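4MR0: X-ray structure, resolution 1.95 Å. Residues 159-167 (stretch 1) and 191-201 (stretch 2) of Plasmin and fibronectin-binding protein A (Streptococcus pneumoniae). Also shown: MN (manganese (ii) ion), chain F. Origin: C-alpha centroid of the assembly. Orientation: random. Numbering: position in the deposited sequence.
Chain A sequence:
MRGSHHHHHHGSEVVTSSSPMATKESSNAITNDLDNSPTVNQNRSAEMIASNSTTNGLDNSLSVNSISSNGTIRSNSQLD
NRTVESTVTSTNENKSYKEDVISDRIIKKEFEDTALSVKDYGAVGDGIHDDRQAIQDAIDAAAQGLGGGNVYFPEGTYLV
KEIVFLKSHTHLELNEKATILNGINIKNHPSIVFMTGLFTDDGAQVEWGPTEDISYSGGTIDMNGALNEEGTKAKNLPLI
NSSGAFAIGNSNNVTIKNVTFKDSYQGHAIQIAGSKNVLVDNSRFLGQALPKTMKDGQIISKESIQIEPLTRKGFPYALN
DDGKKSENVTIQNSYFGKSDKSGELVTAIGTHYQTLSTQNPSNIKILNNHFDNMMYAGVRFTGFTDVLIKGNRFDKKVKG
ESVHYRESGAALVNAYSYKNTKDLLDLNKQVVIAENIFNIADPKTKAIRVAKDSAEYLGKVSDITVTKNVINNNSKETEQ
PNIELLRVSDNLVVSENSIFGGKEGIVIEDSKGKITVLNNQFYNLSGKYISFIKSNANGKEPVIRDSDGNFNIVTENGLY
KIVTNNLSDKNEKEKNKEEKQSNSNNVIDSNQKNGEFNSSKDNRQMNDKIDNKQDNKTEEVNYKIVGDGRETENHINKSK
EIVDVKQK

Stretch 1 159-167: LVKEIVFLK
Stretch 2 (191-201) SIVFMTGLFTD

Two apolar clusters flank a short parallel pairing of V164-F165 with F194-M195. On one face, V164 (chi1 t) sets CB 3.6 Å from CD1 of F194, whose ring (chi1 m, chi2 -71°) also receives L166 (m, t), with L166 CD2 3.9 Å from F194 CD1. Branched aliphatic side chains suit such a place, since they fill the space around a flat ring. On the other face lie F165 and M195, with F165 CD1 4.0 Å from M195 CB. I163 (m, t), just before the strand, sends CD1 to within 3.6 Å of M195 CE and 4.0 Å of F199 CD1; the unbranched M195 (m, t, t) is extended enough to meet it. F165 (chi1 m, chi2 -72°) reaches the loop beyond the second strand, where L198 (m, t) places CD2 over one ring face, 4.0 Å from the F165 ring centroid in a CH-pi contact.

The backbone fixes the register: CA atoms of I163, V164, F165 and L166 lie 5.0-5.1 Å from those of V193, F194, M195 and T196. V164 and F165 are extended (phi/psi -101/137 and -109/118), as are F194 and M195 (-121/138 and -137/153), whereas V193 turns the corner at -62/-49. V164 N donates to V193 O (2.9 Å), M195 N to V164 O (3.0 Å) and L166 N to M195 O (2.8 Å). V164 thus uses both its amide and its carbonyl, as a parallel ladder requires.

At the polar edge, manganese joins the stretches: E162 OE2 and T200 O each bind MN at 2.2 Å. Carboxylate suits this ion, and E162 has a second oxygen to spare: OE1 accepts from I163 N (2.7 Å) and from a metal-bound water, whose oxygen is 2.7 Å from E162 OE1 and 2.6 Å from F199 O, to which it also donates.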

# COMPACT_ATOMS: atom_id res chain seq x y z
N LEU A 159 -9.91 -6.38 -25.15
CA LEU A 159 -8.77 -7.27 -24.93
C LEU A 159 -7.49 -6.63 -25.47
O LEU A 159 -7.51 -6.03 -26.55
CB LEU A 159 -9.01 -8.60 -25.65
CG LEU A 159 -7.82 -9.56 -25.75
CD1 LEU A 159 -7.53 -10.15 -24.38
CD2 LEU A 159 -8.12 -10.66 -26.77
N VAL A 160 -6.40 -6.74 -24.73
CA VAL A 160 -5.11 -6.24 -25.20
C VAL A 160 -4.08 -7.35 -25.05
O VAL A 160 -3.99 -7.99 -24.00
CB VAL A 160 -4.63 -4.97 -24.43
CG1 VAL A 160 -5.58 -3.82 -24.71
CG2 VAL A 160 -4.50 -5.25 -22.94
N LYS A 161 -3.31 -7.59 -26.10
CA LYS A 161 -2.31 -8.65 -26.05
C LYS A 161 -0.89 -8.14 -25.84
O LYS A 161 0.07 -8.92 -25.83
CB LYS A 161 -2.38 -9.51 -27.32
CG LYS A 161 -3.67 -10.32 -27.43
CD LYS A 161 -3.48 -11.48 -28.39
CE LYS A 161 -4.75 -12.29 -28.54
NZ LYS A 161 -4.49 -13.51 -29.36
N GLU A 162 -0.77 -6.83 -25.66
CA GLU A 162 0.51 -6.19 -25.38
C GLU A 162 0.22 -4.92 -24.59
O GLU A 162 -0.93 -4.50 -24.46
CB GLU A 162 1.27 -5.85 -26.67
CG GLU A 162 2.55 -6.68 -26.88
CD GLU A 162 3.72 -6.26 -25.98
OE1 GLU A 162 3.57 -5.34 -25.14
OE2 GLU A 162 4.82 -6.86 -26.11
N ILE A 163 1.29 -4.32 -24.06
CA ILE A 163 1.22 -3.12 -23.24
C ILE A 163 0.77 -1.88 -24.00
O ILE A 163 1.18 -1.65 -25.14
CB ILE A 163 2.61 -2.82 -22.61
CG1 ILE A 163 3.10 -4.04 -21.82
CG2 ILE A 163 2.53 -1.59 -21.71
CD1 ILE A 163 4.55 -3.94 -21.39
N VAL A 164 -0.08 -1.09 -23.36
CA VAL A 164 -0.58 0.16 -23.91
C VAL A 164 0.24 1.27 -23.23
O VAL A 164 0.48 1.22 -22.02
CB VAL A 164 -2.08 0.37 -23.56
CG1 VAL A 164 -2.54 1.74 -24.03
CG2 VAL A 164 -2.92 -0.74 -24.19
N PHE A 165 0.67 2.25 -24.01
CA PHE A 165 1.47 3.33 -23.46
C PHE A 165 0.74 4.65 -23.37
O PHE A 165 0.32 5.21 -24.38
CB PHE A 165 2.75 3.47 -24.29
CG PHE A 165 3.51 2.19 -24.41
CD1 PHE A 165 4.20 1.68 -23.32
CD2 PHE A 165 3.49 1.46 -25.60
CE1 PHE A 165 4.85 0.45 -23.40
CE2 PHE A 165 4.14 0.23 -25.69
CZ PHE A 165 4.83 -0.27 -24.59
N LEU A 166 0.58 5.14 -22.14
CA LEU A 166 -0.08 6.41 -21.91
C LEU A 166 0.89 7.49 -22.36
O LEU A 166 2.10 7.30 -22.32
CB LEU A 166 -0.41 6.57 -20.42
CG LEU A 166 -1.30 5.46 -19.86
CD1 LEU A 166 -1.47 5.64 -18.36
CD2 LEU A 166 -2.66 5.48 -20.57
N LYS A 167 0.36 8.63 -22.81
CA LYS A 167 1.21 9.71 -23.27
C LYS A 167 0.81 10.98 -22.54
O LYS A 167 -0.28 11.07 -21.98
CB LYS A 167 1.06 9.92 -24.78
CG LYS A 167 1.34 8.68 -25.63
CD LYS A 167 2.81 8.31 -25.65
CE LYS A 167 3.08 7.16 -26.60
NZ LYS A 167 2.79 7.52 -28.02
N SER A 191 3.26 -8.33 -17.34
CA SER A 191 1.87 -8.43 -17.76
C SER A 191 1.14 -7.29 -17.06
O SER A 191 0.30 -7.51 -16.18
CB SER A 191 1.28 -9.79 -17.35
OG SER A 191 -0.05 -9.94 -17.84
N ILE A 192 1.50 -6.07 -17.43
CA ILE A 192 0.93 -4.85 -16.88
C ILE A 192 0.30 -4.13 -18.07
O ILE A 192 0.97 -3.89 -19.07
CB ILE A 192 2.03 -3.99 -16.24
CG1 ILE A 192 2.71 -4.80 -15.12
CG2 ILE A 192 1.45 -2.68 -15.71
CD1 ILE A 192 3.93 -4.13 -14.49
N VAL A 193 -0.98 -3.80 -17.95
CA VAL A 193 -1.74 -3.17 -19.03
C VAL A 193 -1.30 -1.79 -19.53
O VAL A 193 -1.18 -1.58 -20.74
CB VAL A 193 -3.24 -3.09 -18.65
CG1 VAL A 193 -4.05 -2.58 -19.84
CG2 VAL A 193 -3.73 -4.47 -18.24
N PHE A 194 -1.07 -0.86 -18.61
CA PHE A 194 -0.68 0.51 -18.97
C PHE A 194 0.67 0.93 -18.39
O PHE A 194 0.96 0.66 -17.22
CB PHE A 194 -1.74 1.50 -18.49
CG PHE A 194 -3.09 1.30 -19.11
CD1 PHE A 194 -3.31 1.61 -20.45
CD2 PHE A 194 -4.14 0.78 -18.37
CE1 PHE A 194 -4.56 1.43 -21.03
CE2 PHE A 194 -5.39 0.59 -18.93
CZ PHE A 194 -5.60 0.91 -20.27
N MET A 195 1.47 1.62 -19.20
CA MET A 195 2.77 2.15 -18.79
C MET A 195 2.94 3.58 -19.32
O MET A 195 2.33 3.94 -20.33
CB MET A 195 3.90 1.28 -19.32
CG MET A 195 4.04 -0.06 -18.61
SD MET A 195 5.57 -0.93 -19.05
CE MET A 195 5.37 -2.50 -18.25
N THR A 196 3.75 4.39 -18.64
CA THR A 196 3.98 5.77 -19.06
C THR A 196 5.31 5.92 -19.78
O THR A 196 5.82 7.03 -19.97
CB THR A 196 3.97 6.73 -17.86
OG1 THR A 196 5.03 6.39 -16.96
CG2 THR A 196 2.63 6.66 -17.13
N GLY A 197 5.87 4.79 -20.19
CA GLY A 197 7.13 4.79 -20.91
C GLY A 197 7.18 3.53 -21.75
O GLY A 197 6.45 2.58 -21.49
N LEU A 198 8.05 3.51 -22.76
CA LEU A 198 8.15 2.36 -23.64
C LEU A 198 8.81 1.13 -23.04
O LEU A 198 9.70 1.22 -22.19
CB LEU A 198 8.90 2.74 -24.92
CG LEU A 198 8.24 3.78 -25.83
CD1 LEU A 198 9.12 4.00 -27.06
CD2 LEU A 198 6.85 3.31 -26.24
N PHE A 199 8.35 -0.03 -23.49
CA PHE A 199 8.90 -1.31 -23.08
C PHE A 199 8.69 -2.27 -24.24
O PHE A 199 7.62 -2.30 -24.85
CB PHE A 199 8.21 -1.85 -21.82
CG PHE A 199 8.82 -3.13 -21.31
CD1 PHE A 199 8.50 -4.36 -21.89
CD2 PHE A 199 9.78 -3.10 -20.30
CE1 PHE A 199 9.12 -5.53 -21.47
CE2 PHE A 199 10.42 -4.27 -19.88
CZ PHE A 199 10.09 -5.49 -20.46
N THR A 200 9.72 -3.04 -24.57
CA THR A 200 9.65 -4.01 -25.66
C THR A 200 9.92 -5.40 -25.09
O THR A 200 9.01 -6.20 -24.89
CB THR A 200 10.68 -3.70 -26.76
OG1 THR A 200 11.97 -3.49 -26.17
CG2 THR A 200 10.28 -2.44 -27.52
N ASP A 201 11.19 -5.68 -24.81
CA ASP A 201 11.56 -6.97 -24.23
C ASP A 201 12.65 -6.75 -23.19
O ASP A 201 13.32 -5.72 -23.20
CB ASP A 201 12.07 -7.92 -25.32
CG ASP A 201 11.08 -8.09 -26.46
OD1 ASP A 201 11.12 -7.28 -27.41
OD2 ASP A 201 10.24 -9.01 -26.39
MN MN F . 6.85 -6.55 -25.38
O HOH W 1 6.04 -4.41 -24.72
O HOH W 2 7.46 -8.65 -26.35
O HOH W 3 7.15 -5.47 -27.35